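Long-range contacts in enoyl-acyl carrier protein reductase (Uncultured bacterium, PDB 6KIA), which probably catalyses the NADH-dependent reduction of enoyl-acyl carrier protein in bacterial fatty acid synthesis and is associated with triclosan resistance: residues K2-L7 and V421-H426; R8-S13 and A430-L435; L62-A67 and I81-L86. One frame throughout, in Å; residues are numbered along the deposited sequence.

Contact 1: residues K2-L7 and V421-H426; sequences KSPIPL and VLWLSH
Pro-4 sets its CA and CB over one face of the Trp-423 indole. Its CA stands 3.6 Å from the centroid of the six-membered ring, only 6° off the ring normal, a CH-pi contact, and Pro-4 CB rests 3.8 Å from Trp-423 CD2. The indole is anchored at its other end, where NE1 donates to the carbonyl of His-242, so the plate that receives the proline is fixed. At Ile-5 the backbone takes over: its O accepts the N-H of Trp-423 at 2.9 Å in a nearly straight bond (173°), the donor standing above the carbonyl plane. The Ile-5 side chain crosses the indole at about a right angle and lays CG2 3.6 Å from Val-421 O, with the CD2 methyl of Leu-422 beyond. Pro-6 points its CB away and sets its CA beside Trp-423 O. Leu-7 N donates to Trp-423 O at 2.9 Å, in the carbonyl plane, so Trp-423 uses both its N-H and its C=O. With CG anti to the backbone N (chi1 -176°), Leu-7 runs alongside Leu-424, CD2 to CD2 3.6 Å. A water links Leu-7 O to Ser-425 N. Two bonds from one tryptophan to the residues flanking Pro-6 make a single bridge of the parallel type, which hooks the N-terminal segment obliquely across the last strand of the Rossmann-like sheet, whose other neighbour is strand 283-287.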
loop_
_atom_site.group_PDB
_atom_site.type_symbol
_atom_site.label_atom_id
_atom_site.label_comp_id
_atom_site.label_asym_id
_atom_site.label_seq_id
_atom_site.Cartn_x
_atom_site.Cartn_y
_atom_site.Cartn_z
ATOM N N LYS A 2 8.414 13.767 -13.341
ATOM C CA LYS A 2 7.362 14.246 -14.234
ATOM C C LYS A 2 6.757 13.127 -15.046
ATOM O O LYS A 2 5.836 13.364 -15.818
ATOM C CB LYS A 2 7.869 15.331 -15.192
ATOM C CG LYS A 2 8.652 16.470 -14.576
ATOM C CD LYS A 2 8.368 17.753 -15.374
ATOM C CE LYS A 2 7.898 18.906 -14.498
ATOM N NZ LYS A 2 8.751 19.114 -13.296
ATOM N N SER A 3 7.256 11.907 -14.863
ATOM C CA SER A 3 6.600 10.742 -15.453
ATOM C C SER A 3 7.019 9.493 -14.686
ATOM O O SER A 3 8.009 9.524 -13.945
ATOM C CB SER A 3 6.931 10.601 -16.950
ATOM O OG SER A 3 8.318 10.442 -17.164
ATOM N N PRO A 4 6.260 8.397 -14.842
ATOM C CA PRO A 4 6.616 7.160 -14.152
ATOM C C PRO A 4 8.021 6.719 -14.524
ATOM O O PRO A 4 8.467 6.974 -15.651
ATOM C CB PRO A 4 5.562 6.162 -14.659
ATOM C CG PRO A 4 4.409 6.997 -14.987
ATOM C CD PRO A 4 4.959 8.279 -15.526
ATOM N N ILE A 5 8.705 6.087 -13.574
ATOM C CA ILE A 5 10.032 5.525 -13.770
ATOM C C ILE A 5 9.894 4.007 -13.741
ATOM O O ILE A 5 9.913 3.408 -12.675
ATOM C CB ILE A 5 10.993 6.006 -12.654
ATOM C CG1 ILE A 5 10.928 7.537 -12.543
ATOM C CG2 ILE A 5 12.426 5.465 -12.869
ATOM C CD1 ILE A 5 11.569 8.107 -11.332
ATOM N N PRO A 6 9.724 3.380 -14.912
ATOM C CA PRO A 6 9.381 1.957 -14.934
ATOM C C PRO A 6 10.566 1.036 -14.691
ATOM O O PRO A 6 11.693 1.336 -15.084
ATOM C CB PRO A 6 8.839 1.752 -16.349
ATOM C CG PRO A 6 9.595 2.745 -17.167
ATOM C CD PRO A 6 9.817 3.951 -16.268
ATOM N N LEU A 7 10.292 -0.067 -14.001
ATOM C CA LEU A 7 11.145 -1.237 -14.014
ATOM C C LEU A 7 10.656 -2.155 -15.133
ATOM O O LEU A 7 9.502 -2.607 -15.116
ATOM C CB LEU A 7 11.106 -1.967 -12.663
ATOM C CG LEU A 7 12.073 -3.143 -12.651
ATOM C CD1 LEU A 7 13.476 -2.593 -12.743
ATOM C CD2 LEU A 7 11.889 -3.985 -11.414
ATOM N N VAL A 421 12.910 5.359 -6.686
ATOM C CA VAL A 421 11.484 5.210 -6.986
ATOM C C VAL A 421 11.313 4.436 -8.282
ATOM O O VAL A 421 11.832 4.840 -9.334
ATOM C CB VAL A 421 10.762 6.582 -7.113
ATOM C CG1 VAL A 421 9.266 6.356 -7.278
ATOM C CG2 VAL A 421 11.043 7.500 -5.914
ATOM N N LEU A 422 10.617 3.302 -8.209
ATOM C CA LEU A 422 10.456 2.419 -9.348
ATOM C C LEU A 422 9.017 1.943 -9.456
ATOM O O LEU A 422 8.425 1.520 -8.460
ATOM C CB LEU A 422 11.380 1.205 -9.239
ATOM C CG LEU A 422 12.883 1.502 -9.216
ATOM C CD1 LEU A 422 13.670 0.228 -8.904
ATOM C CD2 LEU A 422 13.269 2.081 -10.579
ATOM N N TRP A 423 8.469 2.004 -10.658
ATOM C CA TRP A 423 7.133 1.459 -10.899
ATOM C C TRP A 423 7.208 -0.013 -11.308
ATOM O O TRP A 423 7.969 -0.384 -12.224
ATOM C CB TRP A 423 6.404 2.256 -11.989
ATOM C CG TRP A 423 5.583 3.439 -11.570
ATOM C CD1 TRP A 423 4.213 3.524 -11.561
ATOM C CD2 TRP A 423 6.063 4.728 -11.153
ATOM N NE1 TRP A 423 3.821 4.779 -11.188
ATOM C CE2 TRP A 423 4.928 5.536 -10.901
ATOM C CE3 TRP A 423 7.333 5.271 -10.951
ATOM C CZ2 TRP A 423 5.031 6.862 -10.471
ATOM C CZ3 TRP A 423 7.430 6.608 -10.530
ATOM C CH2 TRP A 423 6.293 7.378 -10.292
ATOM N N LEU A 424 6.384 -0.837 -10.656
ATOM C CA LEU A 424 6.157 -2.216 -11.068
ATOM C C LEU A 424 4.783 -2.256 -11.724
ATOM O O LEU A 424 3.770 -2.309 -11.028
ATOM C CB LEU A 424 6.209 -3.161 -9.859
ATOM C CG LEU A 424 7.479 -3.043 -9.000
ATOM C CD1 LEU A 424 7.428 -4.050 -7.865
ATOM C CD2 LEU A 424 8.709 -3.299 -9.881
ATOM N N SER A 425 4.727 -2.160 -13.052
ATOM C CA SER A 425 3.425 -2.170 -13.737
ATOM C C SER A 425 3.082 -3.570 -14.254
ATOM O O SER A 425 3.825 -4.518 -13.992
ATOM C CB SER A 425 3.416 -1.126 -14.860
ATOM O OG SER A 425 3.452 0.175 -14.272
ATOM N N HIS A 426 1.963 -3.717 -14.980
ATOM C CA HIS A 426 1.517 -5.035 -15.381
ATOM C C HIS A 426 2.504 -5.761 -16.275
ATOM O O HIS A 426 2.511 -6.984 -16.293
ATOM C CB HIS A 426 0.170 -4.970 -16.118
ATOM C CG HIS A 426 -0.981 -4.680 -15.217
ATOM N ND1 HIS A 426 -2.298 -4.731 -15.645
ATOM C CD2 HIS A 426 -1.029 -4.338 -13.907
ATOM C CE1 HIS A 426 -3.095 -4.419 -14.641
ATOM N NE2 HIS A 426 -2.353 -4.180 -13.567
HETATM O O HOH W 1 6.847 -1.657 -15.071
#

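Contact 2: residues R8-S13 and A430-L435; sequences RDVPQS and AKQLNL
Lys-431 reaches out from the helix as a fully extended chain, its CG anti to the carbonyl carbon, and carries its ammonium to the backbone of the N-terminal segment. NZ makes a weak, direct hydrogen bond of 3.3 Å to Arg-8 O, reinforced by a water that accepts from NZ and donates to the same Arg-8 O at 2.8 Å. A second water accepts from Lys-431 NZ at a short 2.5 Å and donates a hydrogen bond to Asp-9 OD1, so lysine and aspartate, too far apart for a salt bridge, are joined through solvent; their opposite charges should still favour the pairing. Nearer the helix, Lys-431 CB touches Val-10 CG2 at 3.9 Å, the two side chains sliding past each other in opposite directions. This is helix 426-436, which directly follows the last strand of the Rossmann-like sheet, and Val-10 presses against it while Ala-430 and Leu-433 pack on helix 309-315. Gln-432 leaves the backbone with CG anti to N and then bends at chi2 (76°), which brings OE1 to 3.2 Å from Val-10 CG1. That oxygen is buried against the methyl and has no polar partner in the model. One turn beyond Lys-431, Leu-435 also holds CG anti to its backbone N and extends CD2 obliquely to the same Val-10 CG1, 4.0 Å away.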
loop_
_atom_site.group_PDB
_atom_site.type_symbol
_atom_site.label_atom_id
_atom_site.label_comp_id
_atom_site.label_asym_id
_atom_site.label_seq_id
_atom_site.Cartn_x
_atom_site.Cartn_y
_atom_site.Cartn_z
ATOM N N ARG A 8 11.503 -2.411 -16.129
ATOM C CA ARG A 8 11.075 -3.198 -17.280
ATOM C C ARG A 8 11.586 -4.632 -17.263
ATOM O O ARG A 8 10.905 -5.552 -17.733
ATOM C CB ARG A 8 11.529 -2.515 -18.574
ATOM C CG ARG A 8 10.901 -1.140 -18.819
ATOM C CD ARG A 8 9.410 -1.245 -19.155
ATOM N NE ARG A 8 8.892 0.037 -19.638
ATOM C CZ ARG A 8 7.654 0.482 -19.425
ATOM N NH1 ARG A 8 6.783 -0.251 -18.746
ATOM N NH2 ARG A 8 7.278 1.663 -19.893
ATOM N N ASP A 9 12.800 -4.808 -16.754
ATOM C CA ASP A 9 13.460 -6.111 -16.769
ATOM C C ASP A 9 13.354 -6.833 -15.428
ATOM O O ASP A 9 13.434 -6.221 -14.357
ATOM C CB ASP A 9 14.935 -5.964 -17.161
ATOM C CG ASP A 9 15.117 -5.431 -18.564
ATOM O OD1 ASP A 9 14.223 -5.656 -19.417
ATOM O OD2 ASP A 9 16.150 -4.776 -18.815
ATOM N N VAL A 10 13.159 -8.139 -15.509
ATOM C CA VAL A 10 13.122 -8.975 -14.325
ATOM C C VAL A 10 14.512 -9.052 -13.688
ATOM O O VAL A 10 15.480 -9.482 -14.335
ATOM C CB VAL A 10 12.606 -10.387 -14.667
ATOM C CG1 VAL A 10 12.745 -11.298 -13.456
ATOM C CG2 VAL A 10 11.151 -10.318 -15.162
ATOM N N PRO A 11 14.631 -8.603 -12.430
ATOM C CA PRO A 11 15.938 -8.679 -11.752
ATOM C C PRO A 11 16.348 -10.111 -11.432
ATOM O O PRO A 11 15.499 -10.971 -11.153
ATOM C CB PRO A 11 15.719 -7.863 -10.468
ATOM C CG PRO A 11 14.224 -8.007 -10.186
ATOM C CD PRO A 11 13.590 -8.002 -11.576
ATOM N N GLN A 12 17.655 -10.366 -11.464
ATOM C CA GLN A 12 18.167 -11.727 -11.278
ATOM C C GLN A 12 19.207 -11.853 -10.171
ATOM O O GLN A 12 19.709 -12.952 -9.899
ATOM C CB GLN A 12 18.778 -12.238 -12.584
ATOM C CG GLN A 12 17.795 -12.221 -13.710
ATOM C CD GLN A 12 18.393 -12.771 -14.971
ATOM O OE1 GLN A 12 19.617 -12.768 -15.138
ATOM N NE2 GLN A 12 17.546 -13.286 -15.852
ATOM N N SER A 13 19.555 -10.748 -9.538
ATOM C CA SER A 13 20.632 -10.849 -8.552
ATOM C C SER A 13 20.067 -10.982 -7.129
ATOM O O SER A 13 18.901 -10.643 -6.858
ATOM C CB SER A 13 21.607 -9.665 -8.680
ATOM O OG SER A 13 21.167 -8.519 -7.983
ATOM N N ALA A 430 3.774 -9.386 -15.224
ATOM C CA ALA A 430 3.393 -10.503 -16.078
ATOM C C ALA A 430 4.636 -11.282 -16.519
ATOM O O ALA A 430 4.630 -12.522 -16.515
ATOM C CB ALA A 430 2.590 -9.990 -17.287
ATOM N N LYS A 431 5.699 -10.569 -16.878
ATOM C CA LYS A 431 6.973 -11.234 -17.226
ATOM C C LYS A 431 7.468 -12.129 -16.081
ATOM O O LYS A 431 7.800 -13.310 -16.296
ATOM C CB LYS A 431 8.065 -10.212 -17.553
ATOM C CG LYS A 431 7.888 -9.451 -18.850
ATOM C CD LYS A 431 9.071 -8.537 -19.107
ATOM C CE LYS A 431 8.990 -7.901 -20.482
ATOM N NZ LYS A 431 10.055 -6.879 -20.647
ATOM N N GLN A 432 7.507 -11.564 -14.877
ATOM C CA GLN A 432 7.907 -12.305 -13.681
ATOM C C GLN A 432 6.998 -13.544 -13.457
ATOM O O GLN A 432 7.483 -14.647 -13.187
ATOM C CB GLN A 432 7.883 -11.385 -12.434
ATOM C CG GLN A 432 8.117 -12.169 -11.197
ATOM C CD GLN A 432 9.590 -12.561 -11.039
ATOM O OE1 GLN A 432 10.487 -11.738 -11.209
ATOM N NE2 GLN A 432 9.830 -13.843 -10.882
ATOM N N LEU A 433 5.684 -13.383 -13.593
ATOM C CA LEU A 433 4.788 -14.498 -13.295
ATOM C C LEU A 433 4.896 -15.614 -14.353
ATOM O O LEU A 433 4.880 -16.800 -14.021
ATOM C CB LEU A 433 3.339 -14.003 -13.243
ATOM C CG LEU A 433 2.955 -13.178 -12.006
ATOM C CD1 LEU A 433 1.654 -12.421 -12.237
ATOM C CD2 LEU A 433 2.847 -14.144 -10.823
ATOM N N ASN A 434 5.066 -15.237 -15.610
ATOM C CA ASN A 434 5.197 -16.253 -16.644
ATOM C C ASN A 434 6.518 -16.983 -16.478
ATOM O O ASN A 434 6.575 -18.193 -16.655
ATOM C CB ASN A 434 5.035 -15.643 -18.029
ATOM C CG ASN A 434 3.565 -15.412 -18.381
ATOM O OD1 ASN A 434 2.668 -16.121 -17.891
ATOM N ND2 ASN A 434 3.310 -14.393 -19.182
ATOM N N LEU A 435 7.552 -16.251 -16.054
ATOM C CA LEU A 435 8.869 -16.862 -15.889
ATOM C C LEU A 435 8.899 -17.848 -14.718
ATOM O O LEU A 435 9.408 -18.962 -14.862
ATOM C CB LEU A 435 9.920 -15.767 -15.697
ATOM C CG LEU A 435 11.381 -16.174 -15.531
ATOM C CD1 LEU A 435 11.910 -16.660 -16.870
ATOM C CD2 LEU A 435 12.135 -14.949 -15.053
HETATM O O HOH W 2 8.343 -5.216 -18.784
HETATM O O HOH W 3 12.392 -7.693 -20.371
#

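Contact 3: residues L62-A67 and I81-L86; sequences LRALTA and IINVPL
Arg-63 NH1 has two partners: it donates to Ala-64 O at 3.0 Å, on a lone pair and close to the guanidinium plane, and forms a salt bridge with Glu-69 OE1. That carboxylate oxygen also takes the N-H of Thr-66, so the backbone just ahead of helix 67-77 is drawn together on the side away from strand 80-83. The bonds between the two segments come from Asn-83, whose carboxamide reads both polar groups of Leu-65. OD1 accepts Leu-65 N at 2.8 Å, and ND2 donates to Leu-65 O, also at 2.8 Å and straighter (165° against 148°). Both bonds use carbonyl lone pairs, and Leu-65 O lies practically in the amide plane, so the pair fixes the rotation of the carboxamide and settles which end is oxygen. CG anti to the backbone N (chi1 -160°) extends the amide across to Leu-65, where OD1 also comes within 3.3 Å of Ala-64 CB. Asn-83 is at the same time the centre of an inverse gamma turn, closed by Val-84 N to Ile-82 O at 2.9 Å, and the chain turns its corner at the next residue, Val-84. Past the corner Pro-85 packs against the other segment, its CB 3.8 Å from Arg-63 O and 4.3 Å from Leu-62 CB. Leu-86, the next residue, touches the bound NADH. Strand 47-56, helix 67-77 and strand 80-83, which is parallel to the first, form a beta-alpha-beta crossover; the contact ties the loop leading into that helix to the strand end beside the dinucleotide pocket, as expected of a Rossmann fold.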
loop_
_atom_site.group_PDB
_atom_site.type_symbol
_atom_site.label_atom_id
_atom_site.label_comp_id
_atom_site.label_asym_id
_atom_site.label_seq_id
_atom_site.Cartn_x
_atom_site.Cartn_y
_atom_site.Cartn_z
ATOM N N LEU A 62 -2.417 3.107 24.406
ATOM C CA LEU A 62 -1.636 2.085 23.712
ATOM C C LEU A 62 -1.022 1.079 24.672
ATOM O O LEU A 62 -0.507 1.456 25.720
ATOM C CB LEU A 62 -0.524 2.727 22.884
ATOM C CG LEU A 62 -0.898 3.185 21.481
ATOM C CD1 LEU A 62 0.323 3.776 20.799
ATOM C CD2 LEU A 62 -1.463 2.017 20.696
ATOM N N ARG A 63 -1.056 -0.197 24.309
ATOM C CA ARG A 63 -0.408 -1.202 25.140
ATOM C C ARG A 63 0.351 -2.216 24.286
ATOM O O ARG A 63 0.024 -2.447 23.118
ATOM C CB ARG A 63 -1.434 -1.913 26.028
ATOM C CG ARG A 63 -2.407 -2.822 25.281
ATOM C CD ARG A 63 -3.032 -3.840 26.230
ATOM N NE ARG A 63 -4.067 -4.644 25.589
ATOM C CZ ARG A 63 -3.830 -5.746 24.882
ATOM N NH1 ARG A 63 -2.588 -6.180 24.705
ATOM N NH2 ARG A 63 -4.836 -6.417 24.339
ATOM N N ALA A 64 1.372 -2.825 24.881
ATOM C CA ALA A 64 2.099 -3.876 24.206
ATOM C C ALA A 64 1.224 -5.122 24.147
ATOM O O ALA A 64 0.205 -5.225 24.846
ATOM C CB ALA A 64 3.413 -4.168 24.909
ATOM N N LEU A 65 1.612 -6.054 23.290
ATOM C CA LEU A 65 0.887 -7.304 23.151
ATOM C C LEU A 65 1.066 -8.151 24.403
ATOM O O LEU A 65 2.123 -8.127 25.040
ATOM C CB LEU A 65 1.388 -8.073 21.935
ATOM C CG LEU A 65 1.254 -7.387 20.572
ATOM C CD1 LEU A 65 1.657 -8.346 19.478
ATOM C CD2 LEU A 65 -0.173 -6.928 20.371
ATOM N N THR A 66 0.035 -8.913 24.737
ATOM C CA THR A 66 0.135 -9.905 25.796
ATOM C C THR A 66 0.931 -11.084 25.263
ATOM O O THR A 66 1.215 -11.161 24.065
ATOM C CB THR A 66 -1.250 -10.372 26.266
ATOM O OG1 THR A 66 -1.891 -11.095 25.206
ATOM C CG2 THR A 66 -2.097 -9.180 26.634
ATOM N N ALA A 67 1.307 -11.989 26.158
ATOM C CA ALA A 67 2.047 -13.185 25.788
ATOM C C ALA A 67 1.315 -13.990 24.722
ATOM O O ALA A 67 1.920 -14.430 23.738
ATOM C CB ALA A 67 2.304 -14.046 27.021
ATOM N N ILE A 81 8.594 -10.931 16.975
ATOM C CA ILE A 81 8.012 -9.595 16.977
ATOM C C ILE A 81 8.554 -8.841 18.172
ATOM O O ILE A 81 8.576 -9.365 19.281
ATOM C CB ILE A 81 6.477 -9.634 16.978
ATOM C CG1 ILE A 81 6.012 -9.775 15.531
ATOM C CG2 ILE A 81 5.873 -8.341 17.517
ATOM C CD1 ILE A 81 4.785 -10.557 15.353
ATOM N N ILE A 82 9.044 -7.630 17.932
ATOM C CA ILE A 82 9.558 -6.798 19.017
ATOM C C ILE A 82 8.379 -6.094 19.664
ATOM O O ILE A 82 7.640 -5.356 18.996
ATOM C CB ILE A 82 10.609 -5.800 18.505
ATOM C CG1 ILE A 82 11.819 -6.571 17.963
ATOM C CG2 ILE A 82 11.026 -4.827 19.615
ATOM C CD1 ILE A 82 12.862 -5.711 17.294
ATOM N N ASN A 83 8.156 -6.364 20.949
ATOM C CA ASN A 83 6.882 -5.997 21.563
ATOM C C ASN A 83 6.877 -4.555 22.074
ATOM O O ASN A 83 6.895 -4.298 23.278
ATOM C CB ASN A 83 6.544 -6.947 22.710
ATOM C CG ASN A 83 5.073 -6.931 23.051
ATOM O OD1 ASN A 83 4.294 -6.193 22.442
ATOM N ND2 ASN A 83 4.689 -7.702 24.064
ATOM N N VAL A 84 6.817 -3.622 21.135
ATOM C CA VAL A 84 6.713 -2.203 21.428
ATOM C C VAL A 84 5.575 -1.663 20.556
ATOM O O VAL A 84 5.523 -1.966 19.367
ATOM C CB VAL A 84 8.024 -1.461 21.145
ATOM C CG1 VAL A 84 7.836 0.047 21.269
ATOM C CG2 VAL A 84 9.140 -1.977 22.065
ATOM N N PRO A 85 4.621 -0.928 21.159
ATOM C CA PRO A 85 3.477 -0.486 20.342
ATOM C C PRO A 85 3.825 0.642 19.367
ATOM O O PRO A 85 3.780 1.823 19.737
ATOM C CB PRO A 85 2.459 -0.019 21.388
ATOM C CG PRO A 85 3.286 0.337 22.590
ATOM C CD PRO A 85 4.456 -0.598 22.588
ATOM N N LEU A 86 4.127 0.278 18.119
ATOM C CA LEU A 86 4.599 1.230 17.129
ATOM C C LEU A 86 3.441 1.728 16.287
ATOM O O LEU A 86 3.451 1.612 15.054
ATOM C CB LEU A 86 5.658 0.596 16.218
ATOM C CG LEU A 86 7.140 0.806 16.527
ATOM C CD1 LEU A 86 7.979 0.405 15.307
ATOM C CD2 LEU A 86 7.437 2.227 16.964
#

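How the contacts relate
Contacts 1 and 2 are consecutive: residues 2-7 run straight into 8-13, and strand 421-423 is followed by helix 426-436, so the N-terminal chain meets first the strand and then the helix, with centres 15 Å apart. Contact 3, formed wholly by chain that lies between their partners in sequence, is remote, its centre 36 Å from contact 1 and 38 Å from contact 2, with nearest atoms about 23 and 25 Å away. Contacts 1 and 3 nevertheless reach the same sheet from opposite sides of the chain's centre. Contact 3 reaches the NADH pocket through Leu-86, which touches the cofactor. Contact 1 stays further off, the side chain of Leu-424 being about 9 Å from the bound NADH (NAI).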